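Local coordinates for protein BtGH115A (Bacteroides thetaiotaomicron, PDB 5BY3) that acts as a family GH115 4-O-methyl-alpha-glucuronidase, a glycoside hydrolase with specificity for decorated arabinogalactans, at residues A82-S87 / K105-G110; G34-V39 / H114-G119; V28-S33 / T42-L47; F96-S101 / I120-R125. All blocks are in the same frame, centred on the assembly; numbering follows the deposited sequence.

Contact 1 of 4, residues A82-S87 / K105-G110; sequences AGIDIS and KLVVAG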
loop_
_atom_site.group_PDB
_atom_site.type_symbol
_atom_site.label_atom_id
_atom_site.label_comp_id
_atom_site.label_asym_id
_atom_site.label_seq_id
_atom_site.Cartn_x
_atom_site.Cartn_y
_atom_site.Cartn_z
ATOM N N ALA A 82 -10.851 0.032 -39.907
ATOM C CA ALA A 82 -10.877 1.465 -39.655
ATOM C C ALA A 82 -9.429 1.912 -39.694
ATOM O O ALA A 82 -8.597 1.391 -38.947
ATOM C CB ALA A 82 -11.532 1.785 -38.325
ATOM N N GLY A 83 -9.144 2.864 -40.584
ATOM C CA GLY A 83 -7.783 3.202 -41.026
ATOM C C GLY A 83 -6.934 3.966 -40.029
ATOM O O GLY A 83 -6.589 5.130 -40.247
ATOM N N ILE A 84 -6.581 3.290 -38.943
ATOM C CA ILE A 84 -5.802 3.878 -37.881
ATOM C C ILE A 84 -4.386 3.309 -37.917
ATOM O O ILE A 84 -4.192 2.094 -38.064
ATOM C CB ILE A 84 -6.532 3.690 -36.515
ATOM C CG1 ILE A 84 -6.689 5.021 -35.781
ATOM C CG2 ILE A 84 -5.910 2.614 -35.633
ATOM C CD1 ILE A 84 -7.929 5.789 -36.185
ATOM N N ASP A 85 -3.404 4.202 -37.808
ATOM C CA ASP A 85 -2.002 3.804 -37.686
ATOM C C ASP A 85 -1.714 3.284 -36.267
ATOM O O ASP A 85 -1.232 4.025 -35.395
ATOM C CB ASP A 85 -1.058 4.960 -38.077
ATOM C CG ASP A 85 0.394 4.500 -38.345
ATOM O OD1 ASP A 85 0.841 3.455 -37.816
ATOM O OD2 ASP A 85 1.106 5.210 -39.092
ATOM N N ILE A 86 -2.066 2.019 -36.039
ATOM C CA ILE A 86 -1.511 1.241 -34.933
ATOM C C ILE A 86 -0.220 0.722 -35.502
ATOM O O ILE A 86 -0.180 0.321 -36.661
ATOM C CB ILE A 86 -2.431 0.087 -34.433
ATOM C CG1 ILE A 86 -2.908 -0.858 -35.543
ATOM C CG2 ILE A 86 -3.668 0.644 -33.770
ATOM C CD1 ILE A 86 -2.138 -2.160 -35.646
ATOM N N SER A 87 0.843 0.786 -34.719
ATOM C CA SER A 87 2.183 0.392 -35.164
ATOM C C SER A 87 3.014 0.471 -33.913
ATOM O O SER A 87 3.750 -0.463 -33.585
ATOM C CB SER A 87 2.772 1.372 -36.207
ATOM O OG SER A 87 2.243 1.175 -37.510
ATOM N N LYS A 105 -15.298 7.923 -35.358
ATOM C CA LYS A 105 -15.510 6.747 -34.517
ATOM C C LYS A 105 -14.369 6.651 -33.515
ATOM O O LYS A 105 -13.241 7.044 -33.800
ATOM C CB LYS A 105 -15.591 5.484 -35.381
ATOM C CG LYS A 105 -16.693 5.545 -36.425
ATOM C CD LYS A 105 -16.806 4.217 -37.152
ATOM C CE LYS A 105 -18.040 4.132 -38.048
ATOM N NZ LYS A 105 -17.889 4.918 -39.309
ATOM N N LEU A 106 -14.671 6.155 -32.326
ATOM C CA LEU A 106 -13.668 5.979 -31.293
ATOM C C LEU A 106 -13.084 4.600 -31.451
ATOM O O LEU A 106 -13.810 3.607 -31.368
ATOM C CB LEU A 106 -14.304 6.128 -29.912
ATOM C CG LEU A 106 -13.380 6.005 -28.711
ATOM C CD1 LEU A 106 -12.186 6.951 -28.779
ATOM C CD2 LEU A 106 -14.203 6.278 -27.474
ATOM N N VAL A 107 -11.773 4.540 -31.680
ATOM C CA VAL A 107 -11.060 3.266 -31.885
ATOM C C VAL A 107 -10.230 2.983 -30.644
ATOM O O VAL A 107 -9.507 3.866 -30.161
ATOM C CB VAL A 107 -10.168 3.285 -33.160
ATOM C CG1 VAL A 107 -9.532 1.905 -33.440
ATOM C CG2 VAL A 107 -10.965 3.779 -34.368
ATOM N N VAL A 108 -10.378 1.761 -30.136
ATOM C CA VAL A 108 -9.632 1.254 -29.006
ATOM C C VAL A 108 -8.869 0.022 -29.484
ATOM O O VAL A 108 -9.456 -1.059 -29.720
ATOM C CB VAL A 108 -10.545 0.858 -27.805
ATOM C CG1 VAL A 108 -9.713 0.314 -26.645
ATOM C CG2 VAL A 108 -11.425 2.013 -27.330
ATOM N N ALA A 109 -7.553 0.195 -29.563
ATOM C CA ALA A 109 -6.631 -0.792 -30.107
ATOM C C ALA A 109 -5.639 -1.228 -29.043
ATOM O O ALA A 109 -4.752 -0.462 -28.678
ATOM C CB ALA A 109 -5.910 -0.196 -31.316
ATOM N N GLY A 110 -5.802 -2.442 -28.519
ATOM C CA GLY A 110 -4.865 -2.984 -27.525
ATOM C C GLY A 110 -3.781 -3.880 -28.135
ATOM O O GLY A 110 -4.043 -4.646 -29.060
#

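Contact 2 of 4, residues G34-V39 / H114-G119; sequences GSEAPV and HGTAYG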
loop_
_atom_site.group_PDB
_atom_site.type_symbol
_atom_site.label_atom_id
_atom_site.label_comp_id
_atom_site.label_asym_id
_atom_site.label_seq_id
_atom_site.Cartn_x
_atom_site.Cartn_y
_atom_site.Cartn_z
ATOM N N GLY A 34 -16.061 -11.615 -31.533
ATOM C CA GLY A 34 -16.408 -12.619 -30.514
ATOM C C GLY A 34 -15.241 -13.498 -30.114
ATOM O O GLY A 34 -15.352 -14.304 -29.185
ATOM N N SER A 35 -14.118 -13.320 -30.809
ATOM C CA SER A 35 -12.908 -14.119 -30.620
ATOM C C SER A 35 -12.034 -13.599 -29.475
ATOM O O SER A 35 -11.042 -14.227 -29.111
ATOM C CB SER A 35 -12.100 -14.155 -31.931
ATOM O OG SER A 35 -12.740 -14.937 -32.937
ATOM N N GLU A 36 -12.423 -12.464 -28.896
ATOM C CA GLU A 36 -11.582 -11.762 -27.937
ATOM C C GLU A 36 -11.632 -12.366 -26.549
ATOM O O GLU A 36 -12.657 -12.913 -26.151
ATOM C CB GLU A 36 -11.961 -10.304 -27.875
ATOM C CG GLU A 36 -10.720 -9.438 -27.853
ATOM C CD GLU A 36 -10.490 -8.631 -29.122
ATOM O OE1 GLU A 36 -11.288 -8.648 -30.096
ATOM O OE2 GLU A 36 -9.471 -7.939 -29.122
ATOM N N ALA A 37 -10.515 -12.260 -25.826
ATOM C CA ALA A 37 -10.377 -12.883 -24.508
ATOM C C ALA A 37 -11.480 -12.439 -23.505
ATOM O O ALA A 37 -12.027 -11.337 -23.636
ATOM C CB ALA A 37 -8.998 -12.630 -23.956
ATOM N N PRO A 38 -11.839 -13.304 -22.545
ATOM C CA PRO A 38 -12.901 -12.974 -21.558
ATOM C C PRO A 38 -12.782 -11.573 -20.927
ATOM O O PRO A 38 -13.789 -10.841 -20.792
ATOM C CB PRO A 38 -12.742 -14.060 -20.488
ATOM C CG PRO A 38 -11.761 -15.089 -21.070
ATOM C CD PRO A 38 -11.519 -14.744 -22.511
ATOM N N VAL A 39 -11.544 -11.195 -20.616
ATOM C CA VAL A 39 -11.236 -9.947 -19.953
ATOM C C VAL A 39 -11.710 -8.793 -20.815
ATOM O O VAL A 39 -12.166 -7.768 -20.273
ATOM C CB VAL A 39 -9.736 -9.868 -19.552
ATOM C CG1 VAL A 39 -8.808 -9.993 -20.765
ATOM C CG2 VAL A 39 -9.435 -8.627 -18.724
ATOM N N HIS A 114 -5.169 -7.799 -22.308
ATOM C CA HIS A 114 -5.234 -6.888 -21.179
ATOM C C HIS A 114 -5.194 -5.438 -21.630
ATOM O O HIS A 114 -6.002 -4.612 -21.186
ATOM C CB HIS A 114 -4.187 -7.248 -20.131
ATOM C CG HIS A 114 -4.618 -8.391 -19.270
ATOM N ND1 HIS A 114 -4.637 -9.690 -19.722
ATOM C CD2 HIS A 114 -5.131 -8.425 -18.017
ATOM C CE1 HIS A 114 -5.112 -10.483 -18.777
ATOM N NE2 HIS A 114 -5.407 -9.742 -17.725
ATOM N N GLY A 115 -4.338 -5.168 -22.609
ATOM C CA GLY A 115 -4.267 -3.854 -23.231
ATOM C C GLY A 115 -5.587 -3.385 -23.792
ATOM O O GLY A 115 -5.966 -2.232 -23.626
ATOM N N THR A 116 -6.287 -4.268 -24.478
ATOM C CA THR A 116 -7.588 -3.939 -25.012
ATOM C C THR A 116 -8.545 -3.590 -23.853
ATOM O O THR A 116 -9.208 -2.561 -23.910
ATOM C CB THR A 116 -8.105 -5.103 -25.873
ATOM O OG1 THR A 116 -7.121 -5.392 -26.866
ATOM C CG2 THR A 116 -9.440 -4.763 -26.559
ATOM N N ALA A 117 -8.568 -4.430 -22.804
ATOM C CA ALA A 117 -9.397 -4.200 -21.616
ATOM C C ALA A 117 -9.144 -2.816 -21.008
ATOM O O ALA A 117 -10.102 -2.079 -20.688
ATOM C CB ALA A 117 -9.159 -5.285 -20.576
ATOM N N TYR A 118 -7.857 -2.458 -20.881
ATOM C CA TYR A 118 -7.467 -1.227 -20.200
ATOM C C TYR A 118 -7.848 -0.000 -21.014
ATOM O O TYR A 118 -8.243 1.045 -20.431
ATOM C CB TYR A 118 -5.985 -1.261 -19.846
ATOM C CG TYR A 118 -5.626 -2.339 -18.856
ATOM C CD1 TYR A 118 -6.506 -2.660 -17.811
ATOM C CD2 TYR A 118 -4.398 -3.028 -18.928
ATOM C CE1 TYR A 118 -6.201 -3.618 -16.876
ATOM C CE2 TYR A 118 -4.084 -4.011 -17.977
ATOM C CZ TYR A 118 -4.998 -4.308 -16.958
ATOM O OH TYR A 118 -4.768 -5.273 -15.976
ATOM N N GLY A 119 -7.758 -0.141 -22.351
ATOM C CA GLY A 119 -8.266 0.876 -23.316
ATOM C C GLY A 119 -9.739 1.236 -23.175
ATOM O O GLY A 119 -10.101 2.412 -23.150
#

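Contact 3 of 4, residues V28-S33 / T42-L47; sequences VAIACS and TSLDLL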
loop_
_atom_site.group_PDB
_atom_site.type_symbol
_atom_site.label_atom_id
_atom_site.label_comp_id
_atom_site.label_asym_id
_atom_site.label_seq_id
_atom_site.Cartn_x
_atom_site.Cartn_y
_atom_site.Cartn_z
ATOM N N VAL A 28 -25.762 3.364 -28.101
ATOM C CA VAL A 28 -24.483 3.424 -28.796
ATOM C C VAL A 28 -24.045 2.030 -29.206
ATOM O O VAL A 28 -24.128 1.105 -28.390
ATOM C CB VAL A 28 -23.405 4.136 -27.940
ATOM C CG1 VAL A 28 -23.300 3.533 -26.541
ATOM C CG2 VAL A 28 -22.051 4.134 -28.648
ATOM N N ALA A 29 -23.603 1.892 -30.464
ATOM C CA ALA A 29 -23.164 0.586 -31.010
ATOM C C ALA A 29 -21.657 0.375 -30.836
ATOM O O ALA A 29 -20.820 1.259 -31.153
ATOM C CB ALA A 29 -23.544 0.432 -32.486
ATOM N N ILE A 30 -21.320 -0.810 -30.336
ATOM C CA ILE A 30 -19.950 -1.142 -30.055
ATOM C C ILE A 30 -19.522 -2.391 -30.835
ATOM O O ILE A 30 -20.129 -3.428 -30.700
ATOM C CB ILE A 30 -19.681 -1.246 -28.531
ATOM C CG1 ILE A 30 -20.260 0.001 -27.780
ATOM C CG2 ILE A 30 -18.181 -1.391 -28.320
ATOM C CD1 ILE A 30 -19.935 0.153 -26.291
ATOM N N ALA A 31 -18.476 -2.250 -31.655
ATOM C CA ALA A 31 -17.941 -3.308 -32.511
ATOM C C ALA A 31 -16.799 -4.062 -31.816
ATOM O O ALA A 31 -15.786 -3.462 -31.445
ATOM C CB ALA A 31 -17.454 -2.692 -33.807
ATOM N N CYS A 32 -16.969 -5.371 -31.630
ATOM C CA CYS A 32 -15.984 -6.205 -30.935
ATOM C C CYS A 32 -16.165 -7.628 -31.391
ATOM O O CYS A 32 -17.258 -8.184 -31.242
ATOM C CB CYS A 32 -16.183 -6.160 -29.416
ATOM S SG CYS A 32 -15.128 -7.302 -28.471
ATOM N N SER A 33 -15.089 -8.207 -31.922
ATOM C CA SER A 33 -15.091 -9.576 -32.411
ATOM C C SER A 33 -15.339 -10.529 -31.250
ATOM O O SER A 33 -14.900 -10.267 -30.120
ATOM C CB SER A 33 -13.769 -9.889 -33.115
ATOM O OG SER A 33 -13.500 -11.279 -33.121
ATOM N N THR A 42 -15.596 -8.780 -20.406
ATOM C CA THR A 42 -15.904 -8.343 -19.039
ATOM C C THR A 42 -15.858 -6.822 -18.889
ATOM O O THR A 42 -16.721 -6.260 -18.235
ATOM C CB THR A 42 -14.938 -8.975 -18.038
ATOM O OG1 THR A 42 -14.944 -10.387 -18.218
ATOM C CG2 THR A 42 -15.375 -8.679 -16.642
ATOM N N SER A 43 -14.861 -6.193 -19.520
ATOM C CA SER A 43 -14.607 -4.748 -19.471
ATOM C C SER A 43 -15.602 -3.962 -20.295
ATOM O O SER A 43 -15.984 -2.829 -19.946
ATOM C CB SER A 43 -13.194 -4.435 -19.988
ATOM O OG SER A 43 -12.253 -5.304 -19.373
ATOM N N LEU A 44 -15.983 -4.563 -21.414
ATOM C CA LEU A 44 -17.093 -4.084 -22.177
ATOM C C LEU A 44 -18.366 -3.969 -21.330
ATOM O O LEU A 44 -18.983 -2.915 -21.327
ATOM C CB LEU A 44 -17.305 -4.950 -23.407
ATOM C CG LEU A 44 -16.511 -4.415 -24.596
ATOM C CD1 LEU A 44 -16.828 -5.262 -25.816
ATOM C CD2 LEU A 44 -16.843 -2.968 -24.872
ATOM N N ASP A 45 -18.719 -5.029 -20.601
ATOM C CA ASP A 45 -19.857 -4.987 -19.670
ATOM C C ASP A 45 -19.743 -3.807 -18.690
ATOM O O ASP A 45 -20.721 -3.052 -18.486
ATOM C CB ASP A 45 -20.013 -6.318 -18.907
ATOM C CG ASP A 45 -20.589 -7.448 -19.763
ATOM O OD1 ASP A 45 -20.911 -7.252 -20.960
ATOM O OD2 ASP A 45 -20.727 -8.563 -19.222
ATOM N N LEU A 46 -18.542 -3.637 -18.128
ATOM C CA LEU A 46 -18.266 -2.573 -17.183
ATOM C C LEU A 46 -18.446 -1.214 -17.825
ATOM O O LEU A 46 -18.978 -0.332 -17.196
ATOM C CB LEU A 46 -16.851 -2.669 -16.629
ATOM C CG LEU A 46 -16.660 -3.336 -15.279
ATOM C CD1 LEU A 46 -15.194 -3.223 -14.875
ATOM C CD2 LEU A 46 -17.594 -2.745 -14.220
ATOM N N LEU A 47 -18.032 -1.056 -19.080
ATOM C CA LEU A 47 -18.205 0.233 -19.770
ATOM C C LEU A 47 -19.677 0.540 -20.031
ATOM O O LEU A 47 -20.123 1.687 -19.896
ATOM C CB LEU A 47 -17.380 0.308 -21.063
ATOM C CG LEU A 47 -17.502 1.570 -21.915
ATOM C CD1 LEU A 47 -16.864 2.797 -21.300
ATOM C CD2 LEU A 47 -16.880 1.337 -23.267
#

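Contact 4 of 4, residues F96-S101 / I120-R125; sequences FMLAVS and ILEISR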
loop_
_atom_site.group_PDB
_atom_site.type_symbol
_atom_site.label_atom_id
_atom_site.label_comp_id
_atom_site.label_asym_id
_atom_site.label_seq_id
_atom_site.Cartn_x
_atom_site.Cartn_y
_atom_site.Cartn_z
ATOM N N PHE A 96 -2.412 0.145 -24.996
ATOM C CA PHE A 96 -3.518 0.559 -25.832
ATOM C C PHE A 96 -3.292 1.921 -26.444
ATOM O O PHE A 96 -2.564 2.769 -25.870
ATOM C CB PHE A 96 -4.856 0.512 -25.086
ATOM C CG PHE A 96 -4.955 1.491 -23.931
ATOM C CD1 PHE A 96 -5.340 2.800 -24.142
ATOM C CD2 PHE A 96 -4.726 1.070 -22.625
ATOM C CE1 PHE A 96 -5.442 3.693 -23.084
ATOM C CE2 PHE A 96 -4.844 1.953 -21.540
ATOM C CZ PHE A 96 -5.188 3.266 -21.777
HETATM N N MSE A 97 -3.932 2.086 -27.605
HETATM C CA MSE A 97 -4.079 3.324 -28.337
HETATM C C MSE A 97 -5.548 3.659 -28.391
HETATM O O MSE A 97 -6.408 2.801 -28.693
HETATM C CB MSE A 97 -3.640 3.087 -29.761
HETATM C CG MSE A 97 -2.200 3.526 -29.965
HETATM SE SE MSE A 97 -1.972 3.748 -31.903
HETATM C CE MSE A 97 -0.336 4.854 -31.994
ATOM N N LEU A 98 -5.853 4.911 -28.066
ATOM C CA LEU A 98 -7.166 5.465 -28.313
ATOM C C LEU A 98 -7.028 6.513 -29.388
ATOM O O LEU A 98 -6.141 7.369 -29.316
ATOM C CB LEU A 98 -7.701 6.148 -27.076
ATOM C CG LEU A 98 -8.094 5.387 -25.837
ATOM C CD1 LEU A 98 -8.745 6.436 -24.949
ATOM C CD2 LEU A 98 -9.087 4.313 -26.203
ATOM N N ALA A 99 -7.910 6.455 -30.382
ATOM C CA ALA A 99 -7.856 7.382 -31.514
ATOM C C ALA A 99 -9.248 7.509 -32.125
ATOM O O ALA A 99 -10.041 6.568 -32.039
ATOM C CB ALA A 99 -6.857 6.861 -32.553
ATOM N N VAL A 100 -9.519 8.653 -32.744
ATOM C CA VAL A 100 -10.749 8.894 -33.496
ATOM C C VAL A 100 -10.471 8.821 -35.012
ATOM O O VAL A 100 -9.756 9.679 -35.542
ATOM C CB VAL A 100 -11.420 10.259 -33.125
ATOM C CG1 VAL A 100 -12.805 10.387 -33.785
ATOM C CG2 VAL A 100 -11.521 10.469 -31.592
ATOM N N SER A 101 -11.025 7.800 -35.691
ATOM C CA SER A 101 -10.914 7.640 -37.166
ATOM C C SER A 101 -11.511 8.842 -37.880
ATOM O O SER A 101 -12.346 9.536 -37.291
ATOM C CB SER A 101 -11.596 6.345 -37.648
ATOM O OG SER A 101 -13.012 6.413 -37.565
ATOM N N ILE A 120 -10.571 0.194 -23.095
ATOM C CA ILE A 120 -12.015 0.279 -22.825
ATOM C C ILE A 120 -12.339 0.995 -21.509
ATOM O O ILE A 120 -13.211 1.880 -21.457
ATOM C CB ILE A 120 -12.634 -1.136 -22.812
ATOM C CG1 ILE A 120 -12.446 -1.787 -24.195
ATOM C CG2 ILE A 120 -14.097 -1.068 -22.367
ATOM C CD1 ILE A 120 -12.866 -3.238 -24.310
ATOM N N LEU A 121 -11.629 0.602 -20.458
ATOM C CA LEU A 121 -11.772 1.191 -19.136
ATOM C C LEU A 121 -11.193 2.589 -19.026
ATOM O O LEU A 121 -11.477 3.286 -18.086
ATOM C CB LEU A 121 -11.202 0.250 -18.078
ATOM C CG LEU A 121 -12.110 -0.993 -17.890
ATOM C CD1 LEU A 121 -11.512 -2.010 -16.950
ATOM C CD2 LEU A 121 -13.512 -0.655 -17.408
ATOM N N GLU A 122 -10.417 3.014 -20.011
ATOM C CA GLU A 122 -9.919 4.385 -20.070
ATOM C C GLU A 122 -11.055 5.312 -20.454
ATOM O O GLU A 122 -11.104 6.484 -20.027
ATOM C CB GLU A 122 -8.791 4.488 -21.106
ATOM C CG GLU A 122 -8.136 5.846 -21.285
ATOM C CD GLU A 122 -7.679 6.509 -19.986
ATOM O OE1 GLU A 122 -7.085 5.843 -19.085
ATOM O OE2 GLU A 122 -7.896 7.735 -19.892
ATOM N N ILE A 123 -11.953 4.779 -21.277
ATOM C CA ILE A 123 -13.101 5.518 -21.793
ATOM C C ILE A 123 -14.018 5.733 -20.620
ATOM O O ILE A 123 -14.600 6.797 -20.484
ATOM C CB ILE A 123 -13.822 4.744 -22.909
ATOM C CG1 ILE A 123 -12.841 4.524 -24.072
ATOM C CG2 ILE A 123 -15.125 5.442 -23.337
ATOM C CD1 ILE A 123 -13.465 3.807 -25.245
ATOM N N SER A 124 -14.067 4.730 -19.740
ATOM C CA SER A 124 -14.846 4.808 -18.528
ATOM C C SER A 124 -14.294 5.888 -17.552
ATOM O O SER A 124 -15.080 6.655 -16.977
ATOM C CB SER A 124 -14.991 3.416 -17.956
ATOM O OG SER A 124 -15.046 3.460 -16.553
ATOM N N ARG A 125 -12.968 5.982 -17.407
ATOM C CA ARG A 125 -12.320 7.104 -16.677
ATOM C C ARG A 125 -12.627 8.495 -17.272
ATOM O O ARG A 125 -12.867 9.457 -16.517
ATOM C CB ARG A 125 -10.791 6.906 -16.552
ATOM C CG ARG A 125 -10.383 5.868 -15.502
ATOM C CD ARG A 125 -9.032 5.196 -15.797
ATOM N NE ARG A 125 -8.504 4.482 -14.619
ATOM C CZ ARG A 125 -7.928 5.054 -13.540
ATOM N NH1 ARG A 125 -7.743 6.381 -13.435
ATOM N NH2 ARG A 125 -7.516 4.283 -12.541
#

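Contact 1 of 4, residues A82-S87 / K105-G110
No ring or other flat side chain enters where Ala82, Ile84 and Ile86 meet Val107 and Ala109; the contact is made by methyl groups alone. A loop that follows helix 77-81 lies over strand 106-110, and over its neighbour 96-100, on one face of the mixed sheet of this alpha/beta fold. On strand 106-110, Val107 and Ala109 point toward the loop. Leu106 and Val108 project from the other face, where they touch Ile123 of helix 113-126.

The loop makes two inverse gamma turns, centred on Gly83 and Asp85. The first is closed by Ile84 N to Ala82 O at 2.8 Å. The second is closed by a weak bond from Ile86 N to Ile84 O. With Gly83 and Asp85 at the turn centres, Ala82, Ile84 and Ile86 all direct their side chains toward the strand.

Val107 receives two of them. Its CG2 meets Ile84 CD1 at 4.1 Å and Ala82 CB at 4.5 Å. The Ile84 and Val107 side chains run antiparallel and meet side by side. Ile79 of helix 77-81 also packs on Val107, Ala109 and Ile86, and Ile84 and Ile86 extend onto the neighbouring strand at Ala99 and Met97. No hydrogen bond joins the two segments.

The tightest point is at Ile86. Its CG1 lies between the backbone N and the carbonyl carbon (chi1 53°). CG2 is left beside the backbone N, where it presses on Ala109 CB at 3.4 Å.

Contact 2 of 4, residues G34-V39 / H114-G119
Val39 meets both Ala117 and His114 through its two methyl groups, and its rotamer explains how. CG2 stands anti to the backbone N and reaches Ala117 CB at 3.8 Å. CG1 falls between the backbone N and the carbonyl carbon (chi1 59°) and lies over one face of the imidazole of His114, offset toward the rim, with His114 CE1 at 4.2 Å.

The His114 side chain leaves the backbone away from Val39, yet its ring comes back toward it. A hydrogen bond between His114 NE2 and Gly236 O holds the ring. Tyr118 OH lies in the ring plane at its edge, and is hydrogen-bonded to Ala208 O.

Glu36 and Thr116 reach toward each other from the two segments. The Glu36 chain is bent at chi2 (110°), which carries its carboxylate toward the helix. Glu36 OE2 comes to 4.1 Å from Thr116 CG2. The polar link between the two is indirect: Thr72 OG1 is hydrogen-bonded to both Glu36 OE2 and Thr116 OG1. Thr116 OG1 also bonds to Asp112 O one turn back, so Glu36 OE2 and Thr116 OG1 both have partners.

Ala37 is the N-cap residue of helix 38-55, so the contact sets the start of that helix against helix 113-126. The two helices stay in contact further on, with Ala117 on Ser43 and Thr116 on Val40, while Thr72 brings in the end of strand 68-72.

Contact 3 of 4, residues V28-S33 / T42-L47
Leu44, Ile30 and Cys32 carry this contact between strand 28-31 and helix 38-55. Leu44 gives up the most surface and divides its two methyls between the other two. CD1 packs on Cys32, with the SG of Cys32 3.8 Å from CD1 of Leu44. CD2 packs on Ile30, with Ile30 CG2 4.0 Å from Leu44 CD2.

The torsions on the strand side fit this division. In Ile30, CG1 stands beside the backbone N (chi1 -49°), which puts CG2 anti to that N, and CG2 takes Leu44. The other branch of Ile30 ends in CD1, which meets Leu47 CD2 loosely at 4.5 Å. Cys32 holds its SG anti to the backbone N (chi1 174°), and its CB touches the same leucine methyl as the sulfur. Ile30 and Leu44 lie alongside each other, pointing opposite ways.

All four side chains are buried, and they meet through carbon and sulfur atoms. No hydrogen bond crosses. Ile61 of strand 59-62 touches both Ile30 and Leu44. Ile120 of helix 113-126 touches Leu44 and Leu47. Strands 28-31 and 59-62 are parallel neighbours, and helix 38-55 connects them across the sheet: this is a beta-alpha-beta crossover.

Contact 4 of 4, residues F96-S101 / I120-R125
Strand 96-100 and segment 120-125 of helix 113-126 cross at -59° with their axes 9.7 Å apart at closest approach, and Leu98 and Glu122 are the nearest pair by CA. Glu122 does most of the work on the helix side, through its aliphatic part. CB already points toward the strand, and CG, anti to the backbone N (chi1 -179°), continues to Leu98. Glu122 CB lies 3.9 Å from CZ of Phe96, and Glu122 CG lies 3.8 Å from CD1 of Leu98. The Phe96 and Glu122 side chains cross at about a right angle, while the ring and carboxylate planes are only 19° apart. Glu122 OE1 has a long, weak ion pair with Arg207 NH2.

Leu98 uses its other methyl on the helix too: Leu98 CD2 meets Ile123 CG1 at 4.3 Å. Phe96 also rests on the helix backbone, at Gly119. Without the ring, as with an alanine at Phe96, a gap would probably open beside Gly119 and the CB and CG of Glu122 would be freer to move.

No hydrogen bond joins strand and helix. Strands 96-100 and 106-110 are consecutive and antiparallel, and helix 113-126 returns over one face of the mixed sheet, giving the layered alpha/beta fold.

All four contacts belong to one N-terminal layered alpha/beta unit, built on the six-stranded mixed sheet. Their centres are 10 to 15 Å apart. Contact 3 closes before contacts 1 and 4 open. Contact 2 interleaves with contacts 3 and 4, and contact 1 with contact 4; both segments of contact 1 fall between those of contact 2. Contacts 2 and 3 share helix 38-55, and contacts 2 and 4 share helix 113-126. These helices cover one face of the sheet; the loop of contact 1 lies on the other. Contacts 1 and 4 meet on adjacent strands, through probable backbone hydrogen bonds. The eight-stranded parallel sheet that follows is separate, and is consistent with the family's TIM-barrel clan.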